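PDB 6GRH: microcin B17-processing protein McbD from Escherichia coli str. K-12 substr. MG1655, which is required to convert the inactive microcin B17 precursor McbA into the active peptide, and belongs to the YcaO cyclodehydratase family. Local coordinates for residues E[265-268]-E[269-273]; E[287-290]-E[291-295]; E[275-278]-E[279-283]; E[197-200]-E[201-204]; E[259-262]-E[263-266]. The protein carries 1 engineered substitution. One frame throughout, in Å; residues are numbered along the deposited sequence. Where two conformers were deposited one is given.

Interaction 1: residues E[265-268]-E[269-273]; sequences SYIC and LHNFL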
loop_
_atom_site.group_PDB
_atom_site.type_symbol
_atom_site.label_atom_id
_atom_site.label_comp_id
_atom_site.label_asym_id
_atom_site.label_seq_id
_atom_site.Cartn_x
_atom_site.Cartn_y
_atom_site.Cartn_z
ATOM N N SER E 265 37.012 11.462 -6.024
ATOM C CA SER E 265 38.233 10.838 -5.488
ATOM C C SER E 265 38.404 11.167 -4.032
ATOM O O SER E 265 38.814 10.336 -3.274
ATOM C CB SER E 265 39.476 11.294 -6.245
ATOM O OG SER E 265 39.364 10.872 -7.588
ATOM N N TYR E 266 38.087 12.399 -3.654
ATOM C CA TYR E 266 38.169 12.836 -2.256
ATOM C C TYR E 266 37.290 11.959 -1.370
ATOM O O TYR E 266 37.759 11.431 -0.349
ATOM C CB TYR E 266 37.702 14.282 -2.174
ATOM C CG TYR E 266 37.747 14.957 -0.833
ATOM C CD1 TYR E 266 36.835 14.642 0.170
ATOM C CD2 TYR E 266 38.637 15.984 -0.601
ATOM C CE1 TYR E 266 36.863 15.286 1.398
ATOM C CE2 TYR E 266 38.667 16.644 0.614
ATOM C CZ TYR E 266 37.777 16.290 1.609
ATOM O OH TYR E 266 37.786 16.942 2.803
ATOM N N ILE E 267 36.017 11.809 -1.746
ATOM C CA ILE E 267 35.083 11.105 -0.883
ATOM C C ILE E 267 35.311 9.585 -0.845
ATOM O O ILE E 267 35.158 8.982 0.222
ATOM C CB ILE E 267 33.608 11.482 -1.187
ATOM C CG1 ILE E 267 32.749 11.235 0.046
ATOM C CG2 ILE E 267 33.069 10.744 -2.400
ATOM C CD1 ILE E 267 33.092 12.138 1.205
ATOM N N CYS E 268 35.702 8.974 -1.970
ATOM C CA CYS E 268 36.015 7.530 -1.971
ATOM C C CYS E 268 37.172 7.210 -1.047
ATOM O O CYS E 268 37.077 6.307 -0.218
ATOM C CB CYS E 268 36.295 7.005 -3.375
ATOM S SG CYS E 268 34.769 6.969 -4.365
ATOM N N LEU E 269 38.260 7.972 -1.159
ATOM C CA LEU E 269 39.379 7.771 -0.245
ATOM C C LEU E 269 39.013 8.128 1.198
ATOM O O LEU E 269 39.371 7.397 2.112
ATOM C CB LEU E 269 40.617 8.533 -0.699
ATOM C CG LEU E 269 41.883 8.333 0.132
ATOM C CD1 LEU E 269 42.189 6.873 0.442
ATOM C CD2 LEU E 269 43.031 8.964 -0.637
ATOM N N HIS E 270 38.261 9.205 1.404
ATOM C CA HIS E 270 37.803 9.572 2.764
ATOM C C HIS E 270 37.020 8.420 3.416
ATOM O O HIS E 270 37.264 8.100 4.573
ATOM C CB HIS E 270 36.933 10.840 2.743
ATOM C CG HIS E 270 36.442 11.253 4.091
ATOM N ND1 HIS E 270 37.202 12.002 4.961
ATOM C CD2 HIS E 270 35.278 10.992 4.731
ATOM C CE1 HIS E 270 36.521 12.198 6.075
ATOM N NE2 HIS E 270 35.352 11.588 5.964
ATOM N N ASN E 271 36.129 7.797 2.647
ATOM C CA ASN E 271 35.280 6.729 3.152
ATOM C C ASN E 271 36.030 5.423 3.394
ATOM O O ASN E 271 35.709 4.687 4.342
ATOM C CB ASN E 271 34.111 6.475 2.208
ATOM C CG ASN E 271 33.027 7.533 2.332
ATOM O OD1 ASN E 271 32.947 8.251 3.333
ATOM N ND2 ASN E 271 32.185 7.617 1.330
ATOM N N PHE E 272 37.008 5.157 2.529
ATOM C CA PHE E 272 37.987 4.091 2.750
ATOM C C PHE E 272 38.697 4.305 4.108
ATOM O O PHE E 272 38.743 3.386 4.955
ATOM C CB PHE E 272 38.984 4.042 1.577
ATOM C CG PHE E 272 39.954 2.905 1.662
ATOM C CD1 PHE E 272 41.108 3.021 2.421
ATOM C CD2 PHE E 272 39.675 1.694 1.033
ATOM C CE1 PHE E 272 41.996 1.949 2.532
ATOM C CE2 PHE E 272 40.560 0.625 1.138
ATOM C CZ PHE E 272 41.713 0.751 1.891
ATOM N N LEU E 273 39.185 5.524 4.348
ATOM C CA LEU E 273 39.934 5.814 5.582
ATOM C C LEU E 273 39.110 5.824 6.881
ATOM O O LEU E 273 39.613 5.414 7.911
ATOM C CB LEU E 273 40.728 7.124 5.456
ATOM C CG LEU E 273 41.823 7.164 4.384
ATOM C CD1 LEU E 273 42.244 8.606 4.140
ATOM C CD2 LEU E 273 43.025 6.319 4.787
#
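I267 meets both H270 and N271, three and four residues further along helix 251-275. Its CD1 comes within 4.3 Å of H270 CD2, approaching the imidazole obliquely. CG1, held anti to the backbone N (chi1 -156°), passes N271 at a slant, 3.9 Å from ND2. The N271 side chain folds back beside the I267 carbonyl, with CG 3.3 Å from I267 O. The angle at ND2 is too poor for a hydrogen bond, and I267 O is instead bonded by N271 N at 2.9 Å. H270 N binds Y266 O at the same 2.9 Å, L269 N binds S265 O at 3.2 Å, and F272 N binds C268 O at 3.0 Å.

Packing is close around Y266, I267, L269 and H270, all buried: Y266 and L269 press on I239, I267 packs on G65 of an McbC chain, and Y266 stacks on F66 and hydrogen-bonds G65 O there. H270 NE2 is held by E5 OE1 of another McbC chain. C268 and N271 form the looser, partly exposed side, although N271 touches S7 of the same McbC chain as E5. The i to i+4 bonds are those of a regular alpha-helix, here with Y266, I267, H270 and N271 facing McbC.

Interaction 2: residues E[287-290]-E[291-295]; sequences QRHF and MSCNK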
loop_
_atom_site.group_PDB
_atom_site.type_symbol
_atom_site.label_atom_id
_atom_site.label_comp_id
_atom_site.label_asym_id
_atom_site.label_seq_id
_atom_site.Cartn_x
_atom_site.Cartn_y
_atom_site.Cartn_z
ATOM N N GLN E 287 45.703 2.819 -7.470
ATOM C CA GLN E 287 45.003 3.257 -6.256
ATOM C C GLN E 287 45.930 3.256 -5.048
ATOM O O GLN E 287 45.884 4.181 -4.256
ATOM C CB GLN E 287 43.767 2.394 -5.969
ATOM C CG GLN E 287 42.651 2.547 -6.990
ATOM C CD GLN E 287 41.421 1.713 -6.646
ATOM O OE1 GLN E 287 41.447 0.888 -5.720
ATOM N NE2 GLN E 287 40.328 1.942 -7.382
ATOM N N ARG E 288 46.779 2.229 -4.931
ATOM C CA ARG E 288 47.797 2.166 -3.865
ATOM C C ARG E 288 48.751 3.355 -3.954
ATOM O O ARG E 288 49.016 4.025 -2.963
ATOM C CB ARG E 288 48.583 0.832 -3.913
ATOM C CG ARG E 288 49.436 0.533 -2.677
ATOM C CD ARG E 288 50.101 -0.848 -2.711
ATOM N NE ARG E 288 49.106 -1.906 -2.877
ATOM C CZ ARG E 288 48.892 -2.651 -3.975
ATOM N NH1 ARG E 288 49.658 -2.574 -5.078
ATOM N NH2 ARG E 288 47.909 -3.549 -3.944
ATOM N N HIS E 289 49.253 3.626 -5.153
ATOM C CA HIS E 289 50.134 4.779 -5.363
ATOM C C HIS E 289 49.411 6.099 -5.014
ATOM O O HIS E 289 49.955 6.944 -4.307
ATOM C CB HIS E 289 50.654 4.817 -6.806
ATOM C CG HIS E 289 51.461 6.039 -7.122
ATOM N ND1 HIS E 289 52.744 6.217 -6.653
ATOM C CD2 HIS E 289 51.157 7.160 -7.825
ATOM C CE1 HIS E 289 53.204 7.387 -7.067
ATOM N NE2 HIS E 289 52.267 7.972 -7.790
ATOM N N PHE E 290 48.179 6.256 -5.479
ATOM C CA PHE E 290 47.433 7.489 -5.177
ATOM C C PHE E 290 47.266 7.707 -3.677
ATOM O O PHE E 290 47.412 8.826 -3.205
ATOM C CB PHE E 290 46.050 7.499 -5.828
ATOM C CG PHE E 290 45.337 8.821 -5.699
ATOM C CD1 PHE E 290 45.905 9.985 -6.237
ATOM C CD2 PHE E 290 44.105 8.914 -5.063
ATOM C CE1 PHE E 290 45.257 11.207 -6.142
ATOM C CE2 PHE E 290 43.445 10.142 -4.975
ATOM C CZ PHE E 290 44.026 11.288 -5.513
ATOM N N MET E 291 46.956 6.631 -2.939
ATOM C CA MET E 291 46.812 6.703 -1.481
ATOM C C MET E 291 48.089 7.156 -0.787
ATOM O O MET E 291 48.019 7.951 0.143
ATOM C CB MET E 291 46.353 5.369 -0.875
ATOM C CG MET E 291 46.012 5.486 0.610
ATOM S SD MET E 291 45.236 4.034 1.367
ATOM C CE MET E 291 43.879 3.748 0.240
ATOM N N SER E 292 49.246 6.688 -1.254
ATOM C CA SER E 292 50.537 7.126 -0.685
ATOM C C SER E 292 50.877 8.592 -1.035
ATOM O O SER E 292 51.750 9.186 -0.404
ATOM C CB SER E 292 51.666 6.208 -1.129
ATOM O OG SER E 292 52.089 6.526 -2.444
ATOM N N CYS E 293 50.213 9.151 -2.050
ATOM C CA CYS E 293 50.316 10.592 -2.386
ATOM C C CYS E 293 49.368 11.522 -1.601
ATOM O O CYS E 293 49.382 12.750 -1.816
ATOM C CB CYS E 293 50.078 10.793 -3.892
ATOM S SG CYS E 293 51.317 10.027 -4.951
ATOM N N ASN E 294 48.540 10.961 -0.716
ATOM C CA ASN E 294 47.618 11.743 0.133
ATOM C C ASN E 294 48.400 12.471 1.220
ATOM O O ASN E 294 48.396 12.083 2.390
ATOM C CB ASN E 294 46.508 10.841 0.745
ATOM C CG ASN E 294 45.561 11.602 1.664
ATOM O OD1 ASN E 294 45.330 12.797 1.491
ATOM N ND2 ASN E 294 45.022 10.916 2.647
ATOM N N LYS E 295 49.084 13.534 0.811
ATOM C CA LYS E 295 49.841 14.383 1.721
ATOM C C LYS E 295 49.993 15.765 1.096
ATOM O O LYS E 295 49.998 15.913 -0.127
ATOM C CB LYS E 295 51.203 13.775 2.070
ATOM C CG LYS E 295 52.028 13.300 0.887
ATOM C CD LYS E 295 53.075 12.274 1.310
ATOM C CE LYS E 295 53.608 11.498 0.114
ATOM N NZ LYS E 295 54.731 12.177 -0.588
#
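H289 O receives two donors, S292 OG at 2.9 Å and C293 N at 3.2 Å. The amide lies in the carbonyl plane, although its N-H...O angle is only 135°. The S292 hydroxyl gets there because its OG sits between the backbone N and the carbonyl carbon (chi1 80°), folded back against the preceding turn. C293 N also makes a weak bond to F290 O, 3.0 Å away, so this amide is split between an i to i+4 and an i to i+3 acceptor, as happens where a helix runs out. Just before it the bonding is regular, with M291 N on Q287 O at 3.0 Å and S292 N on R288 O at 3.2 Å. Past the helix, K295 N closes on C293 O at 2.8 Å in an inverse gamma turn centred on N294.

Outward from these bonds, C293 SG lies over one face of the H289 imidazole, 4.0 Å from the ring centroid and displaced toward the rim. NE2 is the ring atom nearest the sulfur, at 3.6 Å, and its own hydrogen bond goes to M392 O, which helps fix the rotation of the ring. C293 itself packs on P394.

Buried F290 turns to strand 241-248, touching Y241 and T243, and also meets P396. The N294 amide holds the chain just before and at the start of that strand, through K240 N, Y241 N and R238 O. N294 and M291, the latter modelled in two conformers, lean on helix 251-275, while R288 NH2 reaches back to I282 O in the preceding loop.

Interaction 3: residues E[275-278]-E[279-283]; sequences GGYT and DDDII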
loop_
_atom_site.group_PDB
_atom_site.type_symbol
_atom_site.label_atom_id
_atom_site.label_comp_id
_atom_site.label_asym_id
_atom_site.label_seq_id
_atom_site.Cartn_x
_atom_site.Cartn_y
_atom_site.Cartn_z
ATOM N N GLY E 275 36.258 4.119 7.156
ATOM C CA GLY E 275 35.893 2.712 7.231
ATOM C C GLY E 275 36.929 1.827 7.926
ATOM O O GLY E 275 36.587 0.762 8.402
ATOM N N GLY E 276 38.190 2.262 7.988
ATOM C CA GLY E 276 39.258 1.489 8.628
ATOM C C GLY E 276 39.722 0.278 7.824
ATOM O O GLY E 276 40.299 -0.657 8.391
ATOM N N TYR E 277 39.483 0.310 6.505
ATOM C CA TYR E 277 39.843 -0.786 5.599
ATOM C C TYR E 277 41.373 -0.928 5.511
ATOM O O TYR E 277 42.097 0.071 5.514
ATOM C CB TYR E 277 39.251 -0.551 4.209
ATOM C CG TYR E 277 37.735 -0.596 4.184
ATOM C CD1 TYR E 277 37.045 -1.813 4.191
ATOM C CD2 TYR E 277 36.986 0.586 4.170
ATOM C CE1 TYR E 277 35.652 -1.848 4.175
ATOM C CE2 TYR E 277 35.600 0.565 4.154
ATOM C CZ TYR E 277 34.933 -0.646 4.153
ATOM O OH TYR E 277 33.549 -0.638 4.139
ATOM N N THR E 278 41.852 -2.168 5.435
ATOM C CA THR E 278 43.294 -2.448 5.450
ATOM C C THR E 278 43.877 -2.281 4.053
ATOM O O THR E 278 43.142 -2.171 3.060
ATOM C CB THR E 278 43.589 -3.889 5.919
ATOM O OG1 THR E 278 43.035 -4.824 4.986
ATOM C CG2 THR E 278 42.983 -4.151 7.285
ATOM N N ASP E 279 45.203 -2.299 3.986
ATOM C CA ASP E 279 45.914 -2.275 2.707
ATOM C C ASP E 279 45.700 -3.539 1.865
ATOM O O ASP E 279 45.782 -3.468 0.636
ATOM C CB ASP E 279 47.417 -2.007 2.911
ATOM C CG ASP E 279 47.746 -0.510 2.982
ATOM O OD1 ASP E 279 46.826 0.336 2.899
ATOM O OD2 ASP E 279 48.945 -0.181 3.109
ATOM N N ASP E 280 45.394 -4.673 2.505
ATOM C CA ASP E 280 45.047 -5.879 1.753
ATOM C C ASP E 280 43.733 -5.748 0.951
ATOM O O ASP E 280 43.472 -6.551 0.054
ATOM C CB ASP E 280 44.985 -7.104 2.665
ATOM C CG ASP E 280 44.889 -8.405 1.873
ATOM O OD1 ASP E 280 45.864 -8.753 1.158
ATOM O OD2 ASP E 280 43.827 -9.055 1.929
ATOM N N ASP E 281 42.911 -4.747 1.277
ATOM C CA ASP E 281 41.700 -4.452 0.513
ATOM C C ASP E 281 41.992 -3.678 -0.765
ATOM O O ASP E 281 41.141 -3.619 -1.638
ATOM C CB ASP E 281 40.701 -3.663 1.364
ATOM C CG ASP E 281 40.293 -4.409 2.616
ATOM O OD1 ASP E 281 40.167 -5.637 2.537
ATOM O OD2 ASP E 281 40.126 -3.776 3.682
ATOM N N ILE E 282 43.171 -3.067 -0.860
ATOM C CA ILE E 282 43.579 -2.361 -2.069
ATOM C C ILE E 282 44.284 -3.349 -2.979
ATOM O O ILE E 282 45.346 -3.862 -2.617
ATOM C CB ILE E 282 44.508 -1.172 -1.754
ATOM C CG1 ILE E 282 43.803 -0.164 -0.831
ATOM C CG2 ILE E 282 44.954 -0.480 -3.044
ATOM C CD1 ILE E 282 42.498 0.392 -1.400
ATOM N N ILE E 283 43.680 -3.629 -4.134
ATOM C CA ILE E 283 44.261 -4.555 -5.121
ATOM C C ILE E 283 44.831 -3.881 -6.371
ATOM O O ILE E 283 45.434 -4.572 -7.189
ATOM C CB ILE E 283 43.258 -5.652 -5.563
ATOM C CG1 ILE E 283 42.099 -5.077 -6.379
ATOM C CG2 ILE E 283 42.768 -6.421 -4.342
ATOM C CD1 ILE E 283 41.076 -6.107 -6.814
#
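The Y277 ring carries D281 OD2 at its edge, close to the ring plane, with CD1 3.7 Å and CB 3.4 Å from that oxygen. Ring and carboxylate planes stand 77° apart, so the acid meets the phenol side chain crosswise and does not stack on it. One ring face has G275 O above it, displaced toward the rim. The phenol OH is hydrogen-bonded to E10 OE2 of an McbC chain.

OD2 is also the polar hub of the loop. T278 N donates to it at 2.9 Å, from above the carboxylate plane and bent to 132° at the hydrogen, and T278 OG1 adds a weak bond at 3.4 Å. The carboxylate reaches both because CG of D281 lies anti to its carbonyl carbon (chi1 -59°), turned back toward T278. In the reverse sense D281 N donates to T278 O at 3.1 Å, and I282 N follows onto D279 O at 3.0 Å; these i to i+3 bonds make the short 3-10 turn of 279-281. Ahead of it, G276 leaves helix 251-275 with positive phi.

Next in the turn, D280 O accepts a hydrogen bond from R209 NH2 of an McbB chain. The chemistry is that of a polar surface turn: backbone and side chain of D281 each bond T278, closing the T278 to D281 turn in the loop between helices 251-275 and 285-292. One good and one weak donor on OD2 would probably favour the ionised form of D281; nearby D279 and D280 may work against this.

Interaction 4: residues E[197-200]-E[201-204]; sequences HIDE and ILLA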
loop_
_atom_site.group_PDB
_atom_site.type_symbol
_atom_site.label_atom_id
_atom_site.label_comp_id
_atom_site.label_asym_id
_atom_site.label_seq_id
_atom_site.Cartn_x
_atom_site.Cartn_y
_atom_site.Cartn_z
ATOM N N HIS E 197 25.669 22.511 -7.398
ATOM C CA HIS E 197 26.480 21.422 -6.834
ATOM C C HIS E 197 27.985 21.642 -6.996
ATOM O O HIS E 197 28.757 21.172 -6.165
ATOM C CB HIS E 197 26.023 20.024 -7.267
ATOM C CG HIS E 197 26.290 19.676 -8.702
ATOM N ND1 HIS E 197 25.462 20.071 -9.736
ATOM C CD2 HIS E 197 27.261 18.921 -9.268
ATOM C CE1 HIS E 197 25.925 19.584 -10.876
ATOM N NE2 HIS E 197 27.019 18.887 -10.621
ATOM N N ILE E 198 28.380 22.433 -7.997
ATOM C CA ILE E 198 29.792 22.723 -8.235
ATOM C C ILE E 198 30.261 23.745 -7.210
ATOM O O ILE E 198 31.304 23.576 -6.577
ATOM C CB ILE E 198 30.021 23.230 -9.681
ATOM C CG1 ILE E 198 29.506 22.200 -10.693
ATOM C CG2 ILE E 198 31.489 23.570 -9.929
ATOM C CD1 ILE E 198 30.094 20.810 -10.560
ATOM N N ASP E 199 29.471 24.789 -7.028
ATOM C CA ASP E 199 29.775 25.832 -6.052
ATOM C C ASP E 199 29.768 25.324 -4.614
ATOM O O ASP E 199 30.563 25.761 -3.809
ATOM C CB ASP E 199 28.811 27.008 -6.231
ATOM C CG ASP E 199 28.992 27.701 -7.590
ATOM O OD1 ASP E 199 30.094 27.602 -8.180
ATOM O OD2 ASP E 199 28.038 28.322 -8.091
ATOM N N GLU E 200 28.877 24.390 -4.315
ATOM C CA GLU E 200 28.844 23.720 -3.010
ATOM C C GLU E 200 30.180 22.988 -2.720
ATOM O O GLU E 200 30.753 23.142 -1.640
ATOM C CB GLU E 200 27.679 22.733 -2.979
ATOM C CG GLU E 200 27.316 22.204 -1.605
ATOM C CD GLU E 200 26.251 23.017 -0.891
ATOM O OE1 GLU E 200 25.894 24.148 -1.319
ATOM O OE2 GLU E 200 25.783 22.505 0.143
ATOM N N ILE E 201 30.665 22.212 -3.694
ATOM C CA ILE E 201 31.967 21.545 -3.572
ATOM C C ILE E 201 33.090 22.577 -3.446
ATOM O O ILE E 201 33.902 22.491 -2.536
ATOM C CB ILE E 201 32.271 20.585 -4.755
ATOM C CG1 ILE E 201 31.282 19.426 -4.784
ATOM C CG2 ILE E 201 33.706 20.047 -4.683
ATOM C CD1 ILE E 201 31.189 18.770 -6.145
ATOM N N LEU E 202 33.134 23.568 -4.333
ATOM C CA LEU E 202 34.222 24.546 -4.282
ATOM C C LEU E 202 34.258 25.277 -2.935
ATOM O O LEU E 202 35.333 25.425 -2.347
ATOM C CB LEU E 202 34.160 25.546 -5.455
ATOM C CG LEU E 202 34.457 24.927 -6.827
ATOM C CD1 LEU E 202 33.977 25.852 -7.934
ATOM C CD2 LEU E 202 35.938 24.617 -6.995
ATOM N N LEU E 203 33.094 25.697 -2.425
ATOM C CA LEU E 203 33.053 26.385 -1.126
ATOM C C LEU E 203 33.562 25.475 0.017
ATOM O O LEU E 203 34.343 25.894 0.859
ATOM C CB LEU E 203 31.636 26.881 -0.818
ATOM C CG LEU E 203 31.543 27.852 0.361
ATOM C CD1 LEU E 203 32.353 29.105 0.104
ATOM C CD2 LEU E 203 30.090 28.213 0.651
ATOM N N ALA E 204 33.103 24.231 0.028
ATOM C CA ALA E 204 33.531 23.275 1.045
ATOM C C ALA E 204 35.051 23.062 1.004
ATOM O O ALA E 204 35.701 23.078 2.053
ATOM C CB ALA E 204 32.796 21.960 0.874
#
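L202 reaches back along helix 196-208 onto I198. CB lies 3.6 Å from I198 O and CG slightly closer, 3.4 Å from the same oxygen, because CG sits anti to its own carbonyl carbon (chi1 -68°) and so leans back along the helix. CD1 then meets I198 CG2 at 3.9 Å; the two side chains run alongside each other and point the same way. The other methyl, CD2, turns to V259 of helix 251-275. Beneath this apolar pair L202 N binds I198 O at 2.9 Å with the donor in the carbonyl plane, so that oxygen is gripped by the amide and overlaid by the leucine's carbons.

I201 repeats the backward lean: CD1 comes 3.4 Å from H197 O, the oxygen that accepts I201 N in a longer bond of 3.3 Å, with the donor 39° out of the carbonyl plane. On the polar side the D199 carboxylate is held near the start of the helix by T193 OG1 and, weakly, by G194 N. E200 bends sharply at chi2, and its OE2 takes a hydrogen bond from N23 and a salt bridge from R63 of an McbC chain.

The apolar stripe settles on helix 251-275: I198 touches C256 and V260, and I201 touches V259 and W263. I201 also meets the loop residue P27, and A204 packs on F66 of McbC, so helix 196-208 packs on helix 251-275 and, through A204 and E200, also borders McbC.

Interaction 5: residues E[259-262]-E[263-266]; sequences VVEL and WQSY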
loop_
_atom_site.group_PDB
_atom_site.type_symbol
_atom_site.label_atom_id
_atom_site.label_comp_id
_atom_site.label_asym_id
_atom_site.label_seq_id
_atom_site.Cartn_x
_atom_site.Cartn_y
_atom_site.Cartn_z
ATOM N N VAL E 259 35.823 19.405 -11.130
ATOM C CA VAL E 259 35.477 19.589 -9.725
ATOM C C VAL E 259 34.776 18.334 -9.157
ATOM O O VAL E 259 35.096 17.885 -8.050
ATOM C CB VAL E 259 34.633 20.863 -9.536
ATOM C CG1 VAL E 259 34.002 20.967 -8.151
ATOM C CG2 VAL E 259 35.502 22.067 -9.798
ATOM N N VAL E 260 33.861 17.762 -9.937
ATOM C CA VAL E 260 33.109 16.579 -9.489
ATOM C C VAL E 260 34.022 15.346 -9.465
ATOM O O VAL E 260 33.890 14.491 -8.578
ATOM C CB VAL E 260 31.848 16.328 -10.344
ATOM C CG1 VAL E 260 31.155 15.049 -9.912
ATOM C CG2 VAL E 260 30.883 17.483 -10.205
ATOM N N GLU E 261 34.937 15.245 -10.425
ATOM C CA GLU E 261 35.964 14.190 -10.391
ATOM C C GLU E 261 36.816 14.298 -9.123
ATOM O O GLU E 261 37.072 13.293 -8.474
ATOM C CB GLU E 261 36.864 14.245 -11.626
ATOM C CG GLU E 261 36.170 13.847 -12.927
ATOM C CD GLU E 261 36.109 12.344 -13.159
ATOM O OE1 GLU E 261 36.984 11.596 -12.649
ATOM O OE2 GLU E 261 35.189 11.906 -13.880
ATOM N N LEU E 262 37.224 15.506 -8.758
ATOM C CA LEU E 262 37.937 15.701 -7.499
ATOM C C LEU E 262 37.109 15.237 -6.287
ATOM O O LEU E 262 37.578 14.456 -5.480
ATOM C CB LEU E 262 38.391 17.154 -7.343
ATOM C CG LEU E 262 39.368 17.451 -6.197
ATOM C CD1 LEU E 262 40.216 18.697 -6.479
ATOM C CD2 LEU E 262 38.649 17.585 -4.850
ATOM N N TRP E 263 35.879 15.723 -6.172
ATOM C CA TRP E 263 35.003 15.320 -5.079
ATOM C C TRP E 263 34.844 13.793 -4.992
ATOM O O TRP E 263 34.918 13.204 -3.911
ATOM C CB TRP E 263 33.634 15.969 -5.233
ATOM C CG TRP E 263 32.729 15.590 -4.126
ATOM C CD1 TRP E 263 32.709 16.107 -2.881
ATOM C CD2 TRP E 263 31.748 14.567 -4.164
ATOM N NE1 TRP E 263 31.750 15.466 -2.123
ATOM C CE2 TRP E 263 31.145 14.519 -2.894
ATOM C CE3 TRP E 263 31.324 13.677 -5.154
ATOM C CZ2 TRP E 263 30.114 13.629 -2.579
ATOM C CZ3 TRP E 263 30.297 12.774 -4.849
ATOM C CH2 TRP E 263 29.702 12.761 -3.567
ATOM N N GLN E 264 34.632 13.163 -6.141
ATOM C CA GLN E 264 34.564 11.715 -6.204
ATOM C C GLN E 264 35.811 11.035 -5.628
ATOM O O GLN E 264 35.689 10.131 -4.807
ATOM C CB GLN E 264 34.289 11.243 -7.640
ATOM C CG GLN E 264 34.033 9.744 -7.673
ATOM C CD GLN E 264 33.676 9.179 -9.037
ATOM O OE1 GLN E 264 32.963 8.179 -9.114
ATOM N NE2 GLN E 264 34.196 9.773 -10.105
ATOM N N SER E 265 37.012 11.462 -6.024
ATOM C CA SER E 265 38.233 10.838 -5.488
ATOM C C SER E 265 38.404 11.167 -4.032
ATOM O O SER E 265 38.814 10.336 -3.274
ATOM C CB SER E 265 39.476 11.294 -6.245
ATOM O OG SER E 265 39.364 10.872 -7.588
ATOM N N TYR E 266 38.087 12.399 -3.654
ATOM C CA TYR E 266 38.169 12.836 -2.256
ATOM C C TYR E 266 37.290 11.959 -1.370
ATOM O O TYR E 266 37.759 11.431 -0.349
ATOM C CB TYR E 266 37.702 14.282 -2.174
ATOM C CG TYR E 266 37.747 14.957 -0.833
ATOM C CD1 TYR E 266 36.835 14.642 0.170
ATOM C CD2 TYR E 266 38.637 15.984 -0.601
ATOM C CE1 TYR E 266 36.863 15.286 1.398
ATOM C CE2 TYR E 266 38.667 16.644 0.614
ATOM C CZ TYR E 266 37.777 16.290 1.609
ATOM O OH TYR E 266 37.786 16.942 2.803
#
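W263, Q264, S265 and Y266 each hand their amide to the carbonyl four residues back in helix 251-275, on V259, V260, E261 and L262 in turn; the shortest of these bonds, Y266 N to L262 O, measures 2.8 Å and the longest, S265 N to E261 O, 3.1 Å.

L262, with CG anti to the backbone N (chi1 -169°), runs forward along the helix, bringing CD2 to 3.6 Å from W263 N and to 4.4 Å from Y266 CB, a loose contact. W263 sets its indole with an edge toward V260 O, near the ring plane, while its CB stays 3.7 Å from that oxygen. Q264 CB is nearer the same carbonyl, 3.4 Å from V260 O, which is thus flanked by two side chains in addition to its amide bond from Q264. E261 and Q264 lie side by side and point the same way, the acid on the exposed face of the helix.

The buried side chains spread over several elements. V260 faces helix 196-208, L262 reaches T228 and Y230 of strand 224-231 and S242 of strand 241-248, and W263 lies against P27.

Chemically the contact divides in two. The backbone bonds satisfy the carbonyl oxygens of V259, V260 and L262 within the helix, and the valine, leucine and tryptophan side chains pack around them. E261, Q264 and S265 put polar groups on one face, while the buried Y266 carries its hydroxyl to G65 O of an McbC chain.

Interactions 1 and 5 are successive turns of helix 251-275, sharing S265 and Y266. Interaction 5 is the most buried of the set and interaction 1 partly buried; 1, 3, 4 and 5 all meet McbC, whereas no other chain touches interaction 2. Interaction 4 belongs to helix 196-208, whose I198, I201 and L202 pack on V259, V260 and W263 of interaction 5. Interaction 3 is the exposed loop leaving helix 251-275, built on a carboxylate and 3-10 bonds, and interaction 2 ends the next helix with a hydroxyl, a thiol and an imidazole. F272 joins interaction 1 to I282 of interaction 3, F272 and L269 pack on M291 of interaction 2, and R288 NH2 probably bonds I282 O.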